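Local coordinates for protein sulfate adenylyltransferase, adenylylsulfate kinase (Thiobacillus denitrificans, PDB 3CR8) that phosphorylates adenosine 5'-phosphosulfate with ATP to give 3'-phosphoadenylyl sulfate, as a hexamer of two-domain chains that lacks ATP sulfurylase activity, at residues A[108-113]-A[135-140]; A[99-104]-A[112-117]. All blocks are in the same frame, centred on the assembly; numbering follows the deposited sequence.

Contact 1. Residues A[108-113]-A[135-140]; sequences EGYMLA and GAALPP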
# COMPACT_ATOMS: atom_id res chain seq x y z
N GLU A 108 23.74 -37.78 -25.84
CA GLU A 108 24.06 -38.74 -24.80
C GLU A 108 23.82 -40.18 -25.30
O GLU A 108 23.52 -41.09 -24.51
CB GLU A 108 23.25 -38.46 -23.52
CG GLU A 108 23.10 -36.99 -23.13
CD GLU A 108 24.44 -36.27 -22.89
OE1 GLU A 108 25.44 -36.94 -22.54
OE2 GLU A 108 24.48 -35.02 -23.03
N GLY A 109 23.93 -40.38 -26.63
CA GLY A 109 23.79 -41.70 -27.22
C GLY A 109 22.39 -42.30 -27.18
O GLY A 109 22.22 -43.49 -27.47
N TYR A 110 21.40 -41.49 -26.80
CA TYR A 110 20.00 -41.91 -26.85
C TYR A 110 19.53 -41.95 -28.30
O TYR A 110 19.70 -41.00 -29.05
CB TYR A 110 19.13 -40.99 -25.99
CG TYR A 110 17.66 -41.35 -25.94
CD1 TYR A 110 17.18 -42.30 -25.06
CD2 TYR A 110 16.74 -40.71 -26.75
CE1 TYR A 110 15.83 -42.61 -25.00
CE2 TYR A 110 15.39 -41.01 -26.71
CZ TYR A 110 14.93 -41.96 -25.83
OH TYR A 110 13.58 -42.26 -25.80
N MET A 111 18.94 -43.05 -28.70
CA MET A 111 18.64 -43.29 -30.09
C MET A 111 17.31 -42.66 -30.49
O MET A 111 16.31 -42.80 -29.78
CB MET A 111 18.64 -44.80 -30.35
CG MET A 111 17.48 -45.31 -31.14
SD MET A 111 17.85 -45.26 -32.86
CE MET A 111 16.28 -45.88 -33.47
N LEU A 112 17.33 -41.98 -31.65
CA LEU A 112 16.19 -41.20 -32.16
C LEU A 112 15.57 -41.75 -33.45
O LEU A 112 14.35 -41.83 -33.60
CB LEU A 112 16.60 -39.76 -32.42
CG LEU A 112 17.22 -38.97 -31.27
CD1 LEU A 112 17.89 -37.71 -31.76
CD2 LEU A 112 16.15 -38.67 -30.27
N ALA A 113 16.42 -42.12 -34.39
CA ALA A 113 15.93 -42.54 -35.68
C ALA A 113 17.05 -43.18 -36.46
O ALA A 113 18.22 -42.96 -36.14
CB ALA A 113 15.39 -41.33 -36.45
N GLY A 135 11.85 -42.82 -37.58
CA GLY A 135 11.99 -42.45 -36.18
C GLY A 135 11.50 -43.42 -35.13
O GLY A 135 10.44 -44.06 -35.27
N ALA A 136 12.27 -43.52 -34.05
CA ALA A 136 11.91 -44.35 -32.90
C ALA A 136 11.41 -43.48 -31.74
O ALA A 136 10.33 -43.72 -31.20
CB ALA A 136 13.11 -45.16 -32.44
N ALA A 137 12.21 -42.49 -31.38
CA ALA A 137 11.95 -41.58 -30.28
C ALA A 137 12.23 -40.14 -30.67
O ALA A 137 13.02 -39.88 -31.57
CB ALA A 137 12.80 -41.95 -29.10
N LEU A 138 11.59 -39.20 -29.97
CA LEU A 138 11.91 -37.78 -30.10
C LEU A 138 12.95 -37.37 -29.06
O LEU A 138 13.06 -37.97 -28.00
CB LEU A 138 10.67 -36.90 -29.91
CG LEU A 138 9.33 -37.33 -30.48
CD1 LEU A 138 8.79 -38.57 -29.75
CD2 LEU A 138 8.39 -36.17 -30.31
N PRO A 139 13.71 -36.31 -29.36
CA PRO A 139 14.64 -35.80 -28.36
C PRO A 139 13.99 -35.70 -26.99
O PRO A 139 12.89 -35.17 -26.87
CB PRO A 139 14.99 -34.41 -28.89
CG PRO A 139 14.88 -34.57 -30.38
CD PRO A 139 13.75 -35.52 -30.61
N PRO A 140 14.67 -36.21 -25.95
CA PRO A 140 14.08 -36.14 -24.62
C PRO A 140 13.93 -34.69 -24.16
O PRO A 140 14.86 -33.91 -24.28
CB PRO A 140 15.09 -36.89 -23.74
CG PRO A 140 15.95 -37.65 -24.69
CD PRO A 140 16.01 -36.80 -25.92
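The carbonyl oxygen of L112 takes two backbone hydrogen bonds from consecutive residues, A136 N at 2.7 Å and A137 N at 3.2 Å. Both donors stand above the carbonyl plane, so one oxygen holds two N-H groups of the departing chain from the same side. Beside it, A113 and G135 form an antiparallel non-hydrogen-bonded pair, with A113 CB 3.6 Å from G135 CA. Here strand 126-135 stops pairing with strand 111-117, within the mixed sheet of the PUA-like domain, and the chain leaves as an irregular loop that runs alongside the start of its neighbour, roughly antiparallel. Side chains follow the same path. One methyl of L112, CD2, reaches P139 CD at 4.0 Å, while M111, bent at chi2 (89°), brings CE against the methyl of A136. The ring of Y110, with CG anti to the backbone N (chi1 -179°), slides past P140 in the opposite direction: P140 CG lies over one face as a CH-pi contact, 4.2 Å from the ring centroid, and A137 CB meets CE2 at 3.6 Å. Farther out, D106 OD1 accepts from the backbone N of Y110, helix 39-50 packs on L112, A113 and P139, and helix 22-30 covers M111.

Contact 2. Residues A[99-104]-A[112-117]; sequences GERLAL and LAILTL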
# COMPACT_ATOMS: atom_id res chain seq x y z
N GLY A 99 23.10 -45.60 -49.06
CA GLY A 99 22.74 -46.99 -48.86
C GLY A 99 22.93 -47.42 -47.43
O GLY A 99 22.06 -48.03 -46.86
N GLU A 100 24.07 -47.11 -46.84
CA GLU A 100 24.30 -47.44 -45.46
C GLU A 100 23.13 -46.95 -44.65
O GLU A 100 22.48 -46.02 -45.03
CB GLU A 100 25.55 -46.76 -44.94
CG GLU A 100 26.79 -46.98 -45.73
CD GLU A 100 28.01 -46.97 -44.85
OE1 GLU A 100 28.01 -47.69 -43.86
OE2 GLU A 100 28.98 -46.26 -45.12
N ARG A 101 22.87 -47.57 -43.52
CA ARG A 101 21.90 -47.00 -42.61
C ARG A 101 22.62 -46.51 -41.37
O ARG A 101 23.50 -47.18 -40.85
CB ARG A 101 20.79 -48.00 -42.28
CG ARG A 101 19.74 -48.06 -43.40
CD ARG A 101 18.93 -49.33 -43.38
NE ARG A 101 17.94 -49.39 -42.31
CZ ARG A 101 16.69 -48.96 -42.42
NH1 ARG A 101 16.27 -48.39 -43.54
NH2 ARG A 101 15.85 -49.07 -41.40
N LEU A 102 22.25 -45.31 -40.93
CA LEU A 102 22.91 -44.63 -39.83
C LEU A 102 21.98 -44.47 -38.63
O LEU A 102 20.83 -44.10 -38.79
CB LEU A 102 23.35 -43.24 -40.28
CG LEU A 102 24.81 -42.94 -39.96
CD1 LEU A 102 25.14 -41.52 -40.32
CD2 LEU A 102 25.08 -43.19 -38.50
N ALA A 103 22.47 -44.76 -37.44
CA ALA A 103 21.67 -44.51 -36.26
C ALA A 103 21.83 -43.05 -35.85
O ALA A 103 22.94 -42.58 -35.61
CB ALA A 103 22.08 -45.43 -35.13
N LEU A 104 20.73 -42.32 -35.79
CA LEU A 104 20.75 -40.94 -35.30
C LEU A 104 20.40 -40.87 -33.82
O LEU A 104 19.38 -41.41 -33.40
CB LEU A 104 19.80 -40.05 -36.11
CG LEU A 104 20.05 -40.10 -37.62
CD1 LEU A 104 18.97 -39.38 -38.35
CD2 LEU A 104 21.40 -39.49 -37.92
N LEU A 112 17.33 -41.98 -31.65
CA LEU A 112 16.19 -41.20 -32.16
C LEU A 112 15.57 -41.75 -33.45
O LEU A 112 14.35 -41.83 -33.60
CB LEU A 112 16.60 -39.76 -32.42
CG LEU A 112 17.22 -38.97 -31.27
CD1 LEU A 112 17.89 -37.71 -31.76
CD2 LEU A 112 16.15 -38.67 -30.27
N ALA A 113 16.42 -42.12 -34.39
CA ALA A 113 15.93 -42.54 -35.68
C ALA A 113 17.05 -43.18 -36.46
O ALA A 113 18.22 -42.96 -36.14
CB ALA A 113 15.39 -41.33 -36.45
N ILE A 114 16.72 -43.99 -37.46
CA ILE A 114 17.74 -44.38 -38.43
C ILE A 114 17.57 -43.62 -39.76
O ILE A 114 16.47 -43.55 -40.35
CB ILE A 114 17.93 -45.96 -38.58
CG1 ILE A 114 16.88 -46.57 -39.49
CG2 ILE A 114 17.92 -46.67 -37.23
CD1 ILE A 114 17.09 -46.28 -40.97
N LEU A 115 18.68 -43.03 -40.20
CA LEU A 115 18.77 -42.38 -41.49
C LEU A 115 19.25 -43.39 -42.53
O LEU A 115 20.26 -44.07 -42.35
CB LEU A 115 19.76 -41.22 -41.41
CG LEU A 115 20.13 -40.53 -42.72
CD1 LEU A 115 18.90 -40.05 -43.42
CD2 LEU A 115 21.09 -39.39 -42.49
N THR A 116 18.52 -43.49 -43.63
CA THR A 116 18.92 -44.34 -44.73
C THR A 116 19.64 -43.43 -45.75
O THR A 116 18.99 -42.66 -46.45
CB THR A 116 17.68 -45.07 -45.33
OG1 THR A 116 16.82 -45.53 -44.27
CG2 THR A 116 18.07 -46.25 -46.19
N LEU A 117 20.97 -43.50 -45.82
CA LEU A 117 21.75 -42.55 -46.61
C LEU A 117 21.44 -42.46 -48.13
O LEU A 117 21.60 -43.43 -48.86
CB LEU A 117 23.24 -42.82 -46.40
CG LEU A 117 23.73 -42.47 -45.01
CD1 LEU A 117 25.25 -42.57 -44.84
CD2 LEU A 117 23.27 -41.09 -44.66
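Strands 101-104 and 112-117 run antiparallel as the two arms of a beta hairpin. L102 and L115 form a hydrogen-bonded pair, the bond from L102 N to L115 O being 2.7 Å long and nearly straight at 174°. At the turn end, L104 O accepts from both L112 N (2.8 Å) and A113 N (3.2 Å), the signature of a classic beta bulge. The tightly packed face carries L102, L104, A113 and L115; L104 CD1 crosses obliquely onto L115 CB at 3.7 Å, and L129 and V133 of strand 126-135 continue this apolar layer. The other face is mixed: A103 and I114 are buried under helix 22-30, but R101 and T116, side by side and pointing the same way, are partly exposed. R101, bent at chi3 (74°), crosses I114 obliquely, and its guanidinium makes salt bridges with E28 through NE and E134 through NH2. An alanine here would remove the guanidinium and probably leave E28 and E134 without their shared cation. On the G99-E100 side of the open end the contact loosens, although L117 stays buried: G99 is exposed, its N donating to L117 O, and E100 turns its carboxylate to R96. Backbone bonds thus set the register along the whole ladder, while charge is confined to one face and the open end, where R101 would probably offset the negative charge of two nearby glutamates.

How the contacts relate
Contacts 1 and 2 hold the same strand, 111-117, from different partners, and they share L112 and A113. The bulge that contact 2 makes here places two consecutive residues opposite L104, while the L112 carbonyl serves contact 1, so one residue bonds to both neighbours. Each contact is largely buried, yet each frays toward the surface in its own way. Contact 2 is a ladder, broken by one bulge, with one apolar face and one mixed face that carries R101. Contact 1 has just two hydrogen bonds and relies on small residues, prolines and an exposed aromatic ring, where strand 126-135 gives way to loop. Helices 22-30 and 39-50 pack against both.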